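Local atomic coordinates of vesicular integral-membrane protein VIP36 (PDB entry 2DUR), a protein that acts as a calcium-dependent lectin of the early secretory pathway, binding high-mannose glycans and helping to transport and sort the glycoproteins that carry them. Residues N118-I129 with K144-T155. Numbering follows the deposited sequence.
Sequences NDETTERVFPYI and KDGRWTELAGCT. With CA (calcium ion), chain E; MAN (alpha-D-mannopyranose), chain C.
D145 and N118 meet at the calcium site of this L-type lectin domain, a legume-lectin-like beta sandwich. D145 OD2 and N118 OD1 each lie 2.4 Å from the calcium ion, whose coordination D114, Y116 and two waters complete. The tight part centres on the buried D145 carboxylate: OD2 takes the backbone N of N118 on its syn lone pair, whereas OD1 receives D119 N at 3.0 Å from 35° above the carboxylate plane. N118 ND2 donates to O4 of the mannose (2.9 Å, 172° at the hydrogen) while N118 OD1 holds the calcium ion, coupling ion to sugar. Buried D119, its CG anti to the backbone N (chi1 -176°), makes two salt bridges, OD1 to K144 NZ and OD2, through its syn lone pair, to R147 NH2, both 2.6 Å. R124 gives NH2 to D145 O and NH1 to E150 OE1, the latter a salt bridge, each at 3.0 Å. I129 and C154 form an antiparallel hydrogen-bonded pair (N to O both ways, 2.8 Å), joining strand 128-135 to edge strand 152-155. The solvent side is the rim at exposed T121 and T155. Further in, the Y128 ring has R124 CD over one face and C154 O over the other, and Y128 OH donates to E150 OE2 at 2.6 Å.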
loop_
_atom_site.group_PDB
_atom_site.type_symbol
_atom_site.label_atom_id
_atom_site.label_comp_id
_atom_site.label_asym_id
_atom_site.label_seq_id
_atom_site.Cartn_x
_atom_site.Cartn_y
_atom_site.Cartn_z
ATOM N N ASN A 118 0.119 -7.397 -17.346
ATOM C CA ASN A 118 1.326 -7.494 -18.173
ATOM C C ASN A 118 1.530 -8.921 -18.674
ATOM O O ASN A 118 2.144 -9.149 -19.721
ATOM C CB ASN A 118 2.538 -7.088 -17.353
ATOM C CG ASN A 118 2.534 -5.632 -17.006
ATOM O OD1 ASN A 118 1.927 -5.220 -16.014
ATOM N ND2 ASN A 118 3.216 -4.833 -17.810
ATOM N N ASP A 119 1.031 -9.866 -17.890
ATOM C CA ASP A 119 1.217 -11.290 -18.154
ATOM C C ASP A 119 0.284 -11.792 -19.249
ATOM O O ASP A 119 -0.944 -11.889 -19.058
ATOM C CB ASP A 119 1.001 -12.056 -16.851
ATOM C CG ASP A 119 1.260 -13.535 -16.969
ATOM O OD1 ASP A 119 1.643 -14.025 -18.063
ATOM O OD2 ASP A 119 1.048 -14.215 -15.938
ATOM N N GLU A 120 0.890 -12.127 -20.384
ATOM C CA GLU A 120 0.147 -12.615 -21.539
ATOM C C GLU A 120 -0.518 -13.959 -21.304
ATOM O O GLU A 120 -1.462 -14.323 -22.014
ATOM C CB GLU A 120 1.048 -12.679 -22.769
ATOM C CG GLU A 120 1.299 -11.288 -23.312
ATOM C CD GLU A 120 2.557 -11.175 -24.139
ATOM O OE1 GLU A 120 2.417 -10.952 -25.363
ATOM O OE2 GLU A 120 3.678 -11.285 -23.571
ATOM N N THR A 121 -0.041 -14.701 -20.310
ATOM C CA THR A 121 -0.656 -15.983 -19.983
ATOM C C THR A 121 -1.252 -15.988 -18.573
ATOM O O THR A 121 -1.348 -17.042 -17.920
ATOM C CB THR A 121 0.346 -17.160 -20.161
ATOM O OG1 THR A 121 1.464 -16.978 -19.284
ATOM C CG2 THR A 121 0.829 -17.261 -21.620
ATOM N N THR A 122 -1.673 -14.811 -18.110
ATOM C CA THR A 122 -2.286 -14.690 -16.793
ATOM C C THR A 122 -3.525 -15.567 -16.608
ATOM O O THR A 122 -4.303 -15.756 -17.546
ATOM C CB THR A 122 -2.634 -13.219 -16.444
ATOM O OG1 THR A 122 -3.042 -13.141 -15.069
ATOM C CG2 THR A 122 -3.754 -12.652 -17.354
ATOM N N GLU A 123 -3.674 -16.098 -15.394
ATOM C CA GLU A 123 -4.884 -16.793 -14.962
ATOM C C GLU A 123 -5.711 -15.928 -14.005
ATOM O O GLU A 123 -6.671 -16.408 -13.403
ATOM C CB GLU A 123 -4.535 -18.133 -14.285
ATOM C CG GLU A 123 -3.858 -19.167 -15.200
ATOM C CD GLU A 123 -3.634 -20.519 -14.514
ATOM O OE1 GLU A 123 -3.272 -20.537 -13.311
ATOM O OE2 GLU A 123 -3.807 -21.570 -15.179
ATOM N N ARG A 124 -5.334 -14.657 -13.871
ATOM C CA ARG A 124 -6.005 -13.732 -12.966
ATOM C C ARG A 124 -6.899 -12.729 -13.722
ATOM O O ARG A 124 -6.648 -12.408 -14.888
ATOM C CB ARG A 124 -4.968 -13.016 -12.079
ATOM C CG ARG A 124 -4.308 -13.966 -11.084
ATOM C CD ARG A 124 -3.181 -13.357 -10.230
ATOM N NE ARG A 124 -1.930 -13.257 -10.963
ATOM C CZ ARG A 124 -0.858 -12.602 -10.528
ATOM N NH1 ARG A 124 -0.889 -12.008 -9.341
ATOM N NH2 ARG A 124 0.237 -12.543 -11.276
ATOM N N VAL A 125 -7.934 -12.242 -13.043
ATOM C CA VAL A 125 -8.781 -11.165 -13.549
ATOM C C VAL A 125 -8.363 -9.832 -12.903
ATOM O O VAL A 125 -8.184 -9.761 -11.697
ATOM C CB VAL A 125 -10.274 -11.445 -13.274
ATOM C CG1 VAL A 125 -11.131 -10.256 -13.668
ATOM C CG2 VAL A 125 -10.720 -12.721 -14.014
ATOM N N PHE A 126 -8.222 -8.786 -13.715
ATOM C CA PHE A 126 -7.747 -7.476 -13.239
ATOM C C PHE A 126 -8.884 -6.441 -13.116
ATOM O O PHE A 126 -9.939 -6.610 -13.751
ATOM C CB PHE A 126 -6.594 -6.963 -14.135
ATOM C CG PHE A 126 -5.300 -7.686 -13.896
ATOM C CD1 PHE A 126 -5.168 -9.027 -14.243
ATOM C CD2 PHE A 126 -4.231 -7.041 -13.270
ATOM C CE1 PHE A 126 -3.976 -9.728 -13.986
ATOM C CE2 PHE A 126 -3.037 -7.725 -13.001
ATOM C CZ PHE A 126 -2.905 -9.069 -13.362
ATOM N N PRO A 127 -8.690 -5.389 -12.294
ATOM C CA PRO A 127 -7.531 -5.160 -11.422
ATOM C C PRO A 127 -7.354 -6.219 -10.336
ATOM O O PRO A 127 -8.316 -6.878 -9.932
ATOM C CB PRO A 127 -7.823 -3.813 -10.777
ATOM C CG PRO A 127 -8.776 -3.143 -11.760
ATOM C CD PRO A 127 -9.642 -4.267 -12.208
ATOM N N TYR A 128 -6.123 -6.372 -9.864
ATOM C CA TYR A 128 -5.812 -7.468 -8.946
ATOM C C TYR A 128 -4.999 -6.894 -7.785
ATOM O O TYR A 128 -3.966 -6.228 -7.997
ATOM C CB TYR A 128 -5.043 -8.599 -9.692
ATOM C CG TYR A 128 -4.957 -9.881 -8.899
ATOM C CD1 TYR A 128 -5.992 -10.817 -8.928
ATOM C CD2 TYR A 128 -3.848 -10.149 -8.086
ATOM C CE1 TYR A 128 -5.912 -11.979 -8.189
ATOM C CE2 TYR A 128 -3.772 -11.317 -7.332
ATOM C CZ TYR A 128 -4.807 -12.226 -7.391
ATOM O OH TYR A 128 -4.756 -13.386 -6.647
ATOM N N ILE A 129 -5.478 -7.147 -6.574
ATOM C CA ILE A 129 -4.824 -6.662 -5.369
ATOM C C ILE A 129 -4.096 -7.846 -4.759
ATOM O O ILE A 129 -4.685 -8.892 -4.535
ATOM C CB ILE A 129 -5.860 -6.139 -4.316
ATOM C CG1 ILE A 129 -6.606 -4.920 -4.885
ATOM C CG2 ILE A 129 -5.181 -5.792 -2.989
ATOM C CD1 ILE A 129 -7.672 -4.369 -3.928
ATOM N N LYS A 144 5.184 -10.149 -15.321
ATOM C CA LYS A 144 4.272 -11.251 -15.020
ATOM C C LYS A 144 3.339 -10.903 -13.858
ATOM O O LYS A 144 2.785 -11.784 -13.199
ATOM C CB LYS A 144 5.041 -12.582 -14.788
ATOM C CG LYS A 144 5.933 -12.981 -15.985
ATOM C CD LYS A 144 5.118 -13.473 -17.194
ATOM C CE LYS A 144 4.643 -14.904 -16.987
ATOM N NZ LYS A 144 3.872 -15.453 -18.181
ATOM N N ASP A 145 3.161 -9.594 -13.628
ATOM C CA ASP A 145 2.295 -9.098 -12.548
ATOM C C ASP A 145 2.647 -9.745 -11.197
ATOM O O ASP A 145 1.762 -10.066 -10.383
ATOM C CB ASP A 145 0.814 -9.346 -12.884
ATOM C CG ASP A 145 0.443 -8.828 -14.266
ATOM O OD1 ASP A 145 0.013 -9.634 -15.108
ATOM O OD2 ASP A 145 0.666 -7.645 -14.531
ATOM N N GLY A 146 3.942 -9.960 -10.981
ATOM C CA GLY A 146 4.423 -10.542 -9.731
ATOM C C GLY A 146 3.973 -11.951 -9.437
ATOM O O GLY A 146 3.882 -12.337 -8.284
ATOM N N ARG A 147 3.714 -12.725 -10.495
ATOM C CA ARG A 147 3.191 -14.066 -10.355
ATOM C C ARG A 147 3.959 -14.909 -9.327
ATOM O O ARG A 147 3.355 -15.578 -8.473
ATOM C CB ARG A 147 3.225 -14.792 -11.693
ATOM C CG ARG A 147 2.462 -16.113 -11.600
ATOM C CD ARG A 147 2.769 -17.038 -12.702
ATOM N NE ARG A 147 2.024 -16.640 -13.880
ATOM C CZ ARG A 147 2.035 -17.299 -15.024
ATOM N NH1 ARG A 147 2.771 -18.390 -15.147
ATOM N NH2 ARG A 147 1.334 -16.841 -16.050
ATOM N N TRP A 148 5.280 -14.851 -9.417
ATOM C CA TRP A 148 6.127 -15.813 -8.704
ATOM C C TRP A 148 6.283 -15.477 -7.229
ATOM O O TRP A 148 6.740 -16.304 -6.465
ATOM C CB TRP A 148 7.531 -15.855 -9.333
ATOM C CG TRP A 148 7.577 -15.616 -10.798
ATOM C CD1 TRP A 148 8.085 -14.511 -11.429
ATOM C CD2 TRP A 148 7.093 -16.482 -11.833
ATOM N NE1 TRP A 148 7.958 -14.648 -12.786
ATOM C CE2 TRP A 148 7.342 -15.839 -13.061
ATOM C CE3 TRP A 148 6.479 -17.753 -11.839
ATOM C CZ2 TRP A 148 6.986 -16.411 -14.309
ATOM C CZ3 TRP A 148 6.129 -18.330 -13.085
ATOM C CH2 TRP A 148 6.398 -17.657 -14.290
ATOM N N THR A 149 5.891 -14.265 -6.847
ATOM C CA THR A 149 6.086 -13.783 -5.474
ATOM C C THR A 149 4.771 -13.390 -4.778
ATOM O O THR A 149 4.801 -12.798 -3.707
ATOM C CB THR A 149 7.086 -12.617 -5.428
ATOM O OG1 THR A 149 6.697 -11.582 -6.343
ATOM C CG2 THR A 149 8.498 -13.109 -5.793
ATOM N N GLU A 150 3.643 -13.706 -5.404
ATOM C CA GLU A 150 2.333 -13.431 -4.780
ATOM C C GLU A 150 2.110 -14.320 -3.562
ATOM O O GLU A 150 2.170 -15.543 -3.669
ATOM C CB GLU A 150 1.205 -13.674 -5.788
ATOM C CG GLU A 150 -0.192 -13.497 -5.137
ATOM C CD GLU A 150 -1.365 -13.857 -6.043
ATOM O OE1 GLU A 150 -1.166 -14.117 -7.241
ATOM O OE2 GLU A 150 -2.498 -13.890 -5.536
ATOM N N LEU A 151 1.865 -13.709 -2.402
ATOM C CA LEU A 151 1.492 -14.459 -1.202
ATOM C C LEU A 151 0.004 -14.798 -1.216
ATOM O O LEU A 151 -0.413 -15.920 -0.863
ATOM C CB LEU A 151 1.795 -13.626 0.041
ATOM C CG LEU A 151 2.828 -13.951 1.084
ATOM C CD1 LEU A 151 2.635 -12.974 2.215
ATOM C CD2 LEU A 151 2.684 -15.405 1.593
ATOM N N ALA A 152 -0.802 -13.807 -1.595
ATOM C CA ALA A 152 -2.262 -13.941 -1.660
ATOM C C ALA A 152 -2.791 -12.739 -2.430
ATOM O O ALA A 152 -2.085 -11.753 -2.583
ATOM C CB ALA A 152 -2.889 -13.985 -0.270
ATOM N N GLY A 153 -4.014 -12.826 -2.922
ATOM C CA GLY A 153 -4.584 -11.695 -3.655
ATOM C C GLY A 153 -6.038 -11.929 -4.012
ATOM O O GLY A 153 -6.624 -12.974 -3.676
ATOM N N CYS A 154 -6.626 -10.928 -4.644
ATOM C CA CYS A 154 -8.021 -11.017 -5.071
ATOM C C CYS A 154 -8.244 -10.059 -6.228
ATOM O O CYS A 154 -7.569 -9.047 -6.335
ATOM C CB CYS A 154 -8.980 -10.690 -3.907
ATOM S SG CYS A 154 -9.245 -8.908 -3.587
ATOM N N THR A 155 -9.185 -10.394 -7.100
ATOM C CA THR A 155 -9.626 -9.419 -8.096
ATOM C C THR A 155 -10.499 -8.358 -7.405
ATOM O O THR A 155 -11.230 -8.651 -6.445
ATOM C CB THR A 155 -10.321 -10.091 -9.312
ATOM O OG1 THR A 155 -10.592 -9.102 -10.323
ATOM C CG2 THR A 155 -11.604 -10.804 -8.904
HETATM CA CA CA E . 0.625 -5.331 -14.030
HETATM C C1 MAN C . 5.538 -0.208 -20.754
HETATM C C2 MAN C . 6.388 -0.807 -19.636
HETATM C C3 MAN C . 5.545 -1.744 -18.758
HETATM C C4 MAN C . 4.236 -1.078 -18.307
HETATM C C5 MAN C . 3.482 -0.683 -19.566
HETATM C C6 MAN C . 2.115 -0.078 -19.245
HETATM O O1 MAN C . 5.367 -1.157 -21.804
HETATM O O2 MAN C . 6.882 0.242 -18.840
HETATM O O3 MAN C . 6.311 -2.176 -17.643
HETATM O O4 MAN C . 3.438 -1.934 -17.519
HETATM O O5 MAN C . 4.298 0.270 -20.232
HETATM O O6 MAN C . 2.275 1.175 -18.615
HETATM O O HOH W 1 -0.605 -12.347 -14.179
HETATM O O HOH W 2 0.927 -10.388 -7.670
HETATM O O HOH W 3 0.805 -2.899 -14.090
HETATM O O HOH W 4 2.815 -5.558 -12.971
#